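Local structure of cysteine desulfurase (Fervidobacterium islandicum, 6A6E) at residues T54-Y59 with S73-A78; S359-E364 with K418-W423. The protein probably takes sulfur from cysteine with the aid of pyridoxal-5'-phosphate, as a SufS-type cysteine desulfurase of the class-V aminotransferase family. All coordinates share one frame; numbering follows the deposited sequence.

Contact 1 (T54-Y59 with S73-A78); sequences TDFYLY and SEATVA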
ATOM      1  N   THR A  54      -6.870  -9.098 -13.145  1.00 18.24           N
ATOM      2  CA  THR A  54      -6.015  -9.266 -14.312  1.00 19.98           C
ATOM      3  C   THR A  54      -6.572  -8.538 -15.569  1.00 19.79           C
ATOM      4  O   THR A  54      -5.856  -7.810 -16.241  1.00 21.05           O
ATOM      5  CB  THR A  54      -5.860 -10.763 -14.677  1.00 22.92           C
ATOM      6  OG1 THR A  54      -5.056 -11.407 -13.706  1.00 23.39           O
ATOM      7  CG2 THR A  54      -5.144 -10.913 -16.046  1.00 23.79           C
ATOM      8  N   ASP A  55      -7.859  -8.714 -15.846  1.00 19.40           N
ATOM      9  CA  ASP A  55      -8.533  -8.005 -16.926  1.00 20.14           C
ATOM     10  C   ASP A  55      -8.456  -6.462 -16.730  1.00 18.68           C
ATOM     11  O   ASP A  55      -8.225  -5.712 -17.668  1.00 17.17           O
ATOM     12  CB  ASP A  55      -9.994  -8.471 -17.033  1.00 22.62           C
ATOM     13  CG  ASP A  55     -10.843  -7.578 -17.963  1.00 25.93           C
ATOM     14  OD1 ASP A  55     -10.764  -7.772 -19.178  1.00 26.54           O
ATOM     15  OD2 ASP A  55     -11.564  -6.652 -17.473  1.00 28.49           O
ATOM     16  N   PHE A  56      -8.625  -6.019 -15.484  1.00 17.98           N
ATOM     17  CA  PHE A  56      -8.497  -4.635 -15.180  1.00 17.10           C
ATOM     18  C   PHE A  56      -7.066  -4.098 -15.464  1.00 15.86           C
ATOM     19  O   PHE A  56      -6.922  -3.128 -16.195  1.00 15.10           O
ATOM     20  CB  PHE A  56      -8.926  -4.353 -13.736  1.00 17.36           C
ATOM     21  CG  PHE A  56      -8.851  -2.896 -13.390  1.00 17.11           C
ATOM     22  CD1 PHE A  56      -9.870  -2.029 -13.781  1.00 18.01           C
ATOM     23  CD2 PHE A  56      -7.743  -2.378 -12.734  1.00 17.44           C
ATOM     24  CE1 PHE A  56      -9.789  -0.643 -13.490  1.00 17.52           C
ATOM     25  CE2 PHE A  56      -7.658  -1.027 -12.429  1.00 16.33           C
ATOM     26  CZ  PHE A  56      -8.704  -0.165 -12.810  1.00 18.43           C
ATOM     27  N   TYR A  57      -6.030  -4.774 -14.953  1.00 15.88           N
ATOM     28  CA  TYR A  57      -4.635  -4.394 -15.195  1.00 16.44           C
ATOM     29  C   TYR A  57      -4.304  -4.352 -16.666  1.00 17.20           C
ATOM     30  O   TYR A  57      -3.496  -3.497 -17.115  1.00 17.01           O
ATOM     31  CB  TYR A  57      -3.645  -5.380 -14.520  1.00 16.67           C
ATOM     32  CG  TYR A  57      -3.116  -5.054 -13.110  1.00 17.87           C
ATOM     33  CD1 TYR A  57      -2.620  -3.781 -12.782  1.00 18.85           C
ATOM     34  CD2 TYR A  57      -3.032  -6.049 -12.119  1.00 19.23           C
ATOM     35  CE1 TYR A  57      -2.120  -3.511 -11.518  1.00 18.01           C
ATOM     36  CE2 TYR A  57      -2.507  -5.783 -10.859  1.00 18.98           C
ATOM     37  CZ  TYR A  57      -2.031  -4.496 -10.589  1.00 18.53           C
ATOM     38  OH  TYR A  57      -1.550  -4.216  -9.361  1.00 18.85           O
ATOM     39  N   LEU A  58      -4.845  -5.325 -17.426  1.00 16.30           N
ATOM     40  CA  LEU A  58      -4.371  -5.508 -18.807  1.00 17.58           C
ATOM     41  C   LEU A  58      -5.185  -4.642 -19.787  1.00 17.39           C
ATOM     42  O   LEU A  58      -4.656  -4.252 -20.791  1.00 20.36           O
ATOM     43  CB  LEU A  58      -4.383  -6.987 -19.234  1.00 18.59           C
ATOM     44  CG  LEU A  58      -3.379  -7.893 -18.522  1.00 21.22           C
ATOM     45  CD1 LEU A  58      -3.564  -9.358 -18.898  1.00 22.26           C
ATOM     46  CD2 LEU A  58      -1.936  -7.410 -18.795  1.00 21.59           C
ATOM     47  N   TYR A  59      -6.437  -4.330 -19.484  1.00 18.29           N
ATOM     48  CA  TYR A  59      -7.313  -3.670 -20.463  1.00 19.13           C
ATOM     49  C   TYR A  59      -7.982  -2.362 -20.004  1.00 20.79           C
ATOM     50  O   TYR A  59      -8.474  -1.584 -20.872  1.00 21.05           O
ATOM     51  CB  TYR A  59      -8.395  -4.658 -20.975  1.00 21.17           C
ATOM     52  CG  TYR A  59      -7.850  -5.873 -21.768  1.00 21.65           C
ATOM     53  CD1 TYR A  59      -7.406  -5.736 -23.098  1.00 26.17           C
ATOM     54  CD2 TYR A  59      -7.749  -7.110 -21.194  1.00 22.73           C
ATOM     55  CE1 TYR A  59      -6.895  -6.838 -23.835  1.00 24.40           C
ATOM     56  CE2 TYR A  59      -7.284  -8.231 -21.930  1.00 25.58           C
ATOM     57  CZ  TYR A  59      -6.855  -8.072 -23.253  1.00 25.62           C
ATOM     58  OH  TYR A  59      -6.361  -9.138 -23.966  1.00 28.61           O
ATOM     59  N   SER A  73     -10.585   7.408 -17.635  1.00 18.46           N
ATOM     60  CA  SER A  73     -12.021   7.400 -17.204  1.00 20.42           C
ATOM     61  C   SER A  73     -12.495   6.055 -16.700  1.00 16.64           C
ATOM     62  O   SER A  73     -13.117   6.026 -15.672  1.00 18.04           O
ATOM     63  CB  SER A  73     -13.064   7.889 -18.268  1.00 22.20           C
ATOM     64  OG  SER A  73     -12.395   8.879 -19.002  1.00 27.33           O
ATOM     65  N   GLU A  74     -12.196   4.997 -17.417  1.00 15.94           N
ATOM     66  CA  GLU A  74     -12.559   3.661 -17.035  1.00 19.06           C
ATOM     67  C   GLU A  74     -11.982   3.338 -15.652  1.00 18.07           C
ATOM     68  O   GLU A  74     -12.679   2.771 -14.790  1.00 19.65           O
ATOM     69  CB  GLU A  74     -12.076   2.646 -18.092  1.00 20.26           C
ATOM     70  CG  GLU A  74     -12.868   2.727 -19.398  1.00 22.84           C
ATOM     71  CD  GLU A  74     -12.377   1.794 -20.518  1.00 22.91           C
ATOM     72  OE1 GLU A  74     -11.395   1.029 -20.361  1.00 23.98           O
ATOM     73  OE2 GLU A  74     -13.012   1.796 -21.598  1.00 21.91           O
ATOM     74  N   ALA A  75     -10.702   3.672 -15.451  1.00 16.95           N
ATOM     75  CA  ALA A  75     -10.007   3.281 -14.225  1.00 15.52           C
ATOM     76  C   ALA A  75     -10.615   4.102 -13.100  1.00 14.89           C
ATOM     77  O   ALA A  75     -10.851   3.608 -12.028  1.00 15.11           O
ATOM     78  CB  ALA A  75      -8.515   3.509 -14.387  1.00 16.16           C
ATOM     79  N   THR A  76     -10.904   5.371 -13.349  1.00 14.35           N
ATOM     80  CA  THR A  76     -11.448   6.226 -12.326  1.00 15.85           C
ATOM     81  C   THR A  76     -12.843   5.778 -11.873  1.00 16.68           C
ATOM     82  O   THR A  76     -13.167   5.685 -10.653  1.00 17.34           O
ATOM     83  CB  THR A  76     -11.493   7.711 -12.796  1.00 15.44           C
ATOM     84  OG1 THR A  76     -10.182   8.144 -13.149  1.00 15.54           O
ATOM     85  CG2 THR A  76     -11.977   8.606 -11.697  1.00 15.89           C
ATOM     86  N   VAL A  77     -13.677   5.499 -12.848  1.00 18.06           N
ATOM     87  CA  VAL A  77     -15.033   4.959 -12.569  1.00 18.54           C
ATOM     88  C   VAL A  77     -14.959   3.637 -11.784  1.00 18.15           C
ATOM     89  O   VAL A  77     -15.639   3.464 -10.782  1.00 16.69           O
ATOM     90  CB  VAL A  77     -15.809   4.806 -13.908  1.00 19.49           C
ATOM     91  CG1 VAL A  77     -17.065   3.997 -13.775  1.00 20.16           C
ATOM     92  CG2 VAL A  77     -16.147   6.179 -14.500  1.00 21.33           C
ATOM     93  N   ALA A  78     -14.069   2.749 -12.176  1.00 16.96           N
ATOM     94  CA  ALA A  78     -13.979   1.453 -11.496  1.00 16.09           C
ATOM     95  C   ALA A  78     -13.547   1.645 -10.062  1.00 16.42           C
ATOM     96  O   ALA A  78     -14.092   0.984  -9.162  1.00 18.09           O
ATOM     97  CB  ALA A  78     -13.061   0.481 -12.250  1.00 14.67           C
TER
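Phe-56 reaches from its helix to Ala-75 and Ala-78 and carries most of this contact. From CB, the first torsion sets CG anti to the backbone N (chi1 -178°), which swings the ring toward helix 70-90 across the 11.2 Å between the segment axes. CB and CG only span the gap; the touching begins at the far end of the ring. CE1 meets the methyl of Ala-78, with CB at 3.7 Å, in an oblique approach. At the tip, CZ lies 3.9 Å from Ala-75 CA, which sits close to the plane of the ring, at its rim, while Ala-75 CB is about as near to CZ. Replacing Phe-56 by alanine is likely to open a gap beside Ala-75 and Ala-78 and to take from Val-294 of helix 290-306 a ring that it also touches. At the C-terminal end of helix 47-59, Tyr-59 O and Glu-74 OE1 share a partner: Arg-27 of the second subunit forms a hydrogen bond to the former and a salt bridge to the latter. This is a roughly antiparallel helix pair (151° between the segment axes) joined by a short connection, set at the dimer interface of a fold-type I pyridoxal-phosphate enzyme.

Contact 2 (S359-E364 with K418-W423); sequences SHILDE and KYIRRW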
ATOM      1  N   SER A 359       3.307 -27.411  14.634  1.00 21.18           N
ATOM      2  CA  SER A 359       3.057 -26.877  13.323  1.00 21.09           C
ATOM      3  C   SER A 359       3.942 -27.585  12.265  1.00 21.29           C
ATOM      4  O   SER A 359       3.507 -27.800  11.120  1.00 20.51           O
ATOM      5  CB  SER A 359       3.286 -25.352  13.318  1.00 23.12           C
ATOM      6  OG  SER A 359       2.258 -24.696  14.021  1.00 26.03           O
ATOM      7  N   HIS A 360       5.173 -27.941  12.632  1.00 21.05           N
ATOM      8  CA  HIS A 360       6.042 -28.538  11.666  1.00 21.58           C
ATOM      9  C   HIS A 360       5.475 -29.906  11.242  1.00 20.44           C
ATOM     10  O   HIS A 360       5.320 -30.180  10.082  1.00 21.90           O
ATOM     11  CB  HIS A 360       7.477 -28.701  12.198  1.00 22.04           C
ATOM     12  CG  HIS A 360       8.304 -29.501  11.258  1.00 22.79           C
ATOM     13  ND1 HIS A 360       8.787 -28.983  10.088  1.00 23.61           N
ATOM     14  CD2 HIS A 360       8.580 -30.841  11.227  1.00 24.49           C
ATOM     15  CE1 HIS A 360       9.376 -29.952   9.387  1.00 26.90           C
ATOM     16  NE2 HIS A 360       9.262 -31.090  10.059  1.00 23.81           N
ATOM     17  N   ILE A 361       5.110 -30.741  12.214  1.00 23.10           N
ATOM     18  CA  ILE A 361       4.641 -32.123  11.922  1.00 24.27           C
ATOM     19  C   ILE A 361       3.285 -32.053  11.212  1.00 22.72           C
ATOM     20  O   ILE A 361       3.090 -32.704  10.187  1.00 23.76           O
ATOM     21  CB  ILE A 361       4.583 -33.011  13.195  1.00 26.98           C
ATOM     22  CG1 ILE A 361       5.982 -33.273  13.730  1.00 27.41           C
ATOM     23  CG2 ILE A 361       3.871 -34.318  12.876  1.00 30.87           C
ATOM     24  CD1 ILE A 361       6.047 -33.649  15.212  1.00 29.93           C
ATOM     25  N   LEU A 362       2.408 -31.173  11.669  1.00 22.46           N
ATOM     26  CA  LEU A 362       1.092 -30.961  10.975  1.00 23.68           C
ATOM     27  C   LEU A 362       1.254 -30.668   9.514  1.00 21.70           C
ATOM     28  O   LEU A 362       0.590 -31.328   8.639  1.00 23.41           O
ATOM     29  CB  LEU A 362       0.237 -29.874  11.647  1.00 23.92           C
ATOM     30  CG  LEU A 362      -0.342 -30.299  12.972  1.00 24.39           C
ATOM     31  CD1 LEU A 362      -1.185 -29.191  13.562  1.00 26.05           C
ATOM     32  CD2 LEU A 362      -1.208 -31.497  12.745  1.00 28.45           C
ATOM     33  N   ASP A 363       2.199 -29.790   9.209  1.00 21.61           N
ATOM     34  CA  ASP A 363       2.481 -29.429   7.819  1.00 25.15           C
ATOM     35  C   ASP A 363       3.198 -30.545   6.978  1.00 26.63           C
ATOM     36  O   ASP A 363       2.772 -30.895   5.873  1.00 25.01           O
ATOM     37  CB  ASP A 363       3.334 -28.122   7.771  1.00 25.10           C
ATOM     38  CG  ASP A 363       3.877 -27.820   6.370  1.00 26.94           C
ATOM     39  OD1 ASP A 363       3.127 -27.567   5.398  1.00 27.79           O
ATOM     40  OD2 ASP A 363       5.098 -27.833   6.220  1.00 31.19           O
ATOM     41  N   GLU A 364       4.275 -31.109   7.501  1.00 32.07           N
ATOM     42  CA  GLU A 364       5.049 -32.035   6.684  1.00 31.26           C
ATOM     43  C   GLU A 364       4.299 -33.385   6.540  1.00 30.90           C
ATOM     44  O   GLU A 364       4.179 -33.921   5.434  1.00 29.03           O
ATOM     45  CB  GLU A 364       6.436 -32.219   7.264  1.00 35.47           C
ATOM     46  CG  GLU A 364       7.480 -32.371   6.172  1.00 42.85           C
ATOM     47  CD  GLU A 364       8.711 -33.048   6.693  1.00 51.87           C
ATOM     48  OE1 GLU A 364       8.778 -34.284   6.530  1.00 54.93           O
ATOM     49  OE2 GLU A 364       9.597 -32.349   7.278  1.00 51.82           O
ATOM     50  N   LYS A 418      -3.370 -36.102  17.387  1.00 33.56           N
ATOM     51  CA  LYS A 418      -3.297 -37.401  18.092  1.00 37.52           C
ATOM     52  C   LYS A 418      -1.992 -38.097  17.804  1.00 35.80           C
ATOM     53  O   LYS A 418      -1.366 -38.603  18.733  1.00 43.47           O
ATOM     54  CB  LYS A 418      -4.465 -38.273  17.671  1.00 35.27           C
ATOM     55  CG  LYS A 418      -5.683 -37.854  18.436  1.00 34.53           C
ATOM     56  CD  LYS A 418      -6.940 -38.509  17.895  1.00 38.83           C
ATOM     57  CE  LYS A 418      -8.046 -38.374  18.917  1.00 37.33           C
ATOM     58  NZ  LYS A 418      -9.337 -38.586  18.254  1.00 41.60           N
ATOM     59  N   TYR A 419      -1.623 -38.115  16.512  1.00 33.55           N
ATOM     60  CA  TYR A 419      -0.360 -38.612  16.021  1.00 34.89           C
ATOM     61  C   TYR A 419       0.813 -37.973  16.692  1.00 38.73           C
ATOM     62  O   TYR A 419       1.818 -38.657  16.998  1.00 35.03           O
ATOM     63  CB  TYR A 419      -0.234 -38.378  14.516  1.00 38.92           C
ATOM     64  CG  TYR A 419       1.083 -38.848  13.954  1.00 41.89           C
ATOM     65  CD1 TYR A 419       2.230 -38.078  14.081  1.00 42.89           C
ATOM     66  CD2 TYR A 419       1.184 -40.090  13.315  1.00 46.20           C
ATOM     67  CE1 TYR A 419       3.439 -38.526  13.598  1.00 45.64           C
ATOM     68  CE2 TYR A 419       2.386 -40.541  12.814  1.00 44.20           C
ATOM     69  CZ  TYR A 419       3.501 -39.759  12.968  1.00 48.59           C
ATOM     70  OH  TYR A 419       4.696 -40.200  12.483  1.00 54.52           O
ATOM     71  N   ILE A 420       0.748 -36.647  16.846  1.00 34.40           N
ATOM     72  CA  ILE A 420       1.856 -35.909  17.467  1.00 31.92           C
ATOM     73  C   ILE A 420       1.971 -36.324  18.952  1.00 32.76           C
ATOM     74  O   ILE A 420       3.083 -36.430  19.485  1.00 31.73           O
ATOM     75  CB  ILE A 420       1.721 -34.347  17.320  1.00 30.45           C
ATOM     76  CG1 ILE A 420       1.958 -33.935  15.868  1.00 31.06           C
ATOM     77  CG2 ILE A 420       2.738 -33.630  18.215  1.00 27.46           C
ATOM     78  CD1 ILE A 420       1.327 -32.640  15.458  1.00 34.24           C
ATOM     79  N   ARG A 421       0.857 -36.534  19.624  1.00 34.01           N
ATOM     80  CA  ARG A 421       0.924 -36.989  21.037  1.00 39.90           C
ATOM     81  C   ARG A 421       1.577 -38.384  21.110  1.00 39.72           C
ATOM     82  O   ARG A 421       2.500 -38.556  21.830  1.00 38.03           O
ATOM     83  CB  ARG A 421      -0.454 -37.033  21.697  1.00 44.25           C
ATOM     84  CG  ARG A 421      -0.340 -37.109  23.226  1.00 48.94           C
ATOM     85  CD  ARG A 421      -1.456 -37.914  23.907  1.00 57.66           C
ATOM     86  NE  ARG A 421      -1.771 -39.205  23.271  1.00 64.32           N
ATOM     87  CZ  ARG A 421      -1.387 -40.420  23.710  1.00 75.93           C
ATOM     88  NH1 ARG A 421      -0.647 -40.567  24.818  1.00 69.78           N
ATOM     89  NH2 ARG A 421      -1.741 -41.513  23.019  1.00 75.43           N
ATOM     90  N   ARG A 422       1.130 -39.335  20.286  1.00 45.33           N
ATOM     91  CA  ARG A 422       1.701 -40.697  20.251  1.00 46.90           C
ATOM     92  C   ARG A 422       3.172 -40.705  19.859  1.00 48.35           C
ATOM     93  O   ARG A 422       3.901 -41.557  20.347  1.00 48.52           O
ATOM     94  CB  ARG A 422       0.953 -41.616  19.266  1.00 52.10           C
ATOM     95  CG  ARG A 422      -0.482 -42.004  19.627  1.00 54.36           C
ATOM     96  CD  ARG A 422      -0.962 -43.235  18.819  1.00 60.04           C
ATOM     97  NE  ARG A 422      -0.940 -43.012  17.366  1.00 64.54           N
ATOM     98  CZ  ARG A 422      -1.887 -42.362  16.660  1.00 69.53           C
ATOM     99  NH1 ARG A 422      -2.979 -41.868  17.264  1.00 62.39           N
ATOM    100  NH2 ARG A 422      -1.742 -42.187  15.337  1.00 59.97           N
ATOM    101  N   TRP A 423       3.614 -39.790  18.988  1.00 43.41           N
ATOM    102  CA  TRP A 423       5.014 -39.734  18.557  1.00 43.03           C
ATOM    103  C   TRP A 423       5.969 -39.225  19.653  1.00 46.24           C
ATOM    104  O   TRP A 423       7.100 -39.718  19.753  1.00 48.68           O
ATOM    105  CB  TRP A 423       5.225 -38.891  17.290  1.00 45.24           C
ATOM    106  CG  TRP A 423       6.701 -38.722  16.958  1.00 46.54           C
ATOM    107  CD1 TRP A 423       7.483 -37.674  17.302  1.00 49.27           C
ATOM    108  CD2 TRP A 423       7.573 -39.667  16.278  1.00 48.66           C
ATOM    109  NE1 TRP A 423       8.772 -37.880  16.875  1.00 48.52           N
ATOM    110  CE2 TRP A 423       8.858 -39.087  16.238  1.00 48.79           C
ATOM    111  CE3 TRP A 423       7.382 -40.930  15.682  1.00 48.31           C
ATOM    112  CZ2 TRP A 423       9.969 -39.731  15.650  1.00 45.44           C
ATOM    113  CZ3 TRP A 423       8.489 -41.574  15.081  1.00 45.47           C
ATOM    114  CH2 TRP A 423       9.774 -40.966  15.084  1.00 45.03           C
TER
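Ile-361 and Ile-420 face each other where helices 355-366 and 407-423 come together, and their CA atoms are the nearest pair, 7.3 Å apart. Both side chains start toward the opposite helix, yet they do not meet head-on: the two chains run past one another, pointing opposite ways. In Ile-361 the branch methyl CG2 stands anti to the backbone N, while CG1 lies beside that N (chi1 -67°). It is CG2 that makes the close approach, resting 3.6 Å from Ile-420 CG1. The CB of Ile-361 follows at 3.9 Å from the same CG1, so Ile-420 lies along the branch point of its partner and not merely against one methyl.

Beyond CG1, Ile-420 CD1 runs on to Leu-362. Here the two chains lie roughly perpendicular, and CD1 sits against the fork of the leucine, 3.8 Å from CG and 3.9 Å from CD2. Leu-362 in turn touches Val-368 and Thr-370 of strand 368-373, as well as Leu-417 and Leu-413, about one and two turns before Ile-420. Tyr-419 flanks the isoleucine pair more loosely: its CD1 is 4.3 Å from Ile-361 CG2, which approaches the ring obliquely, and the ring also makes an edge-to-face contact with Phe-366.

The segment axes are 10.4 Å apart at 120°, consistent with a contact confined to a few residues around the Ile-361 and Ile-420 pair. Ile-420 and Leu-362 are buried, whereas Ile-361 is partly exposed. With every touching pair apolar, the two helices of the C-terminal region are held here by shape and hydrophobic burial, not by directed polar bonds.

Both contacts pair two helices through apolar side chains, but they share no helix and lie 46 Å apart between centres. Each is only partly buried and sits well out from the middle of the chain. Contact 1 joins helices that are close in sequence and relies on one aromatic ring against two alanines; contact 2 brings together segments more than fifty residues apart and buries more surface through branched aliphatic chains. The second subunit touches both, differently: in contact 1 its arginine binds polar atoms of both segments, whereas in contact 2 it reaches Asp-363, which takes no part in the apolar packing between the helices.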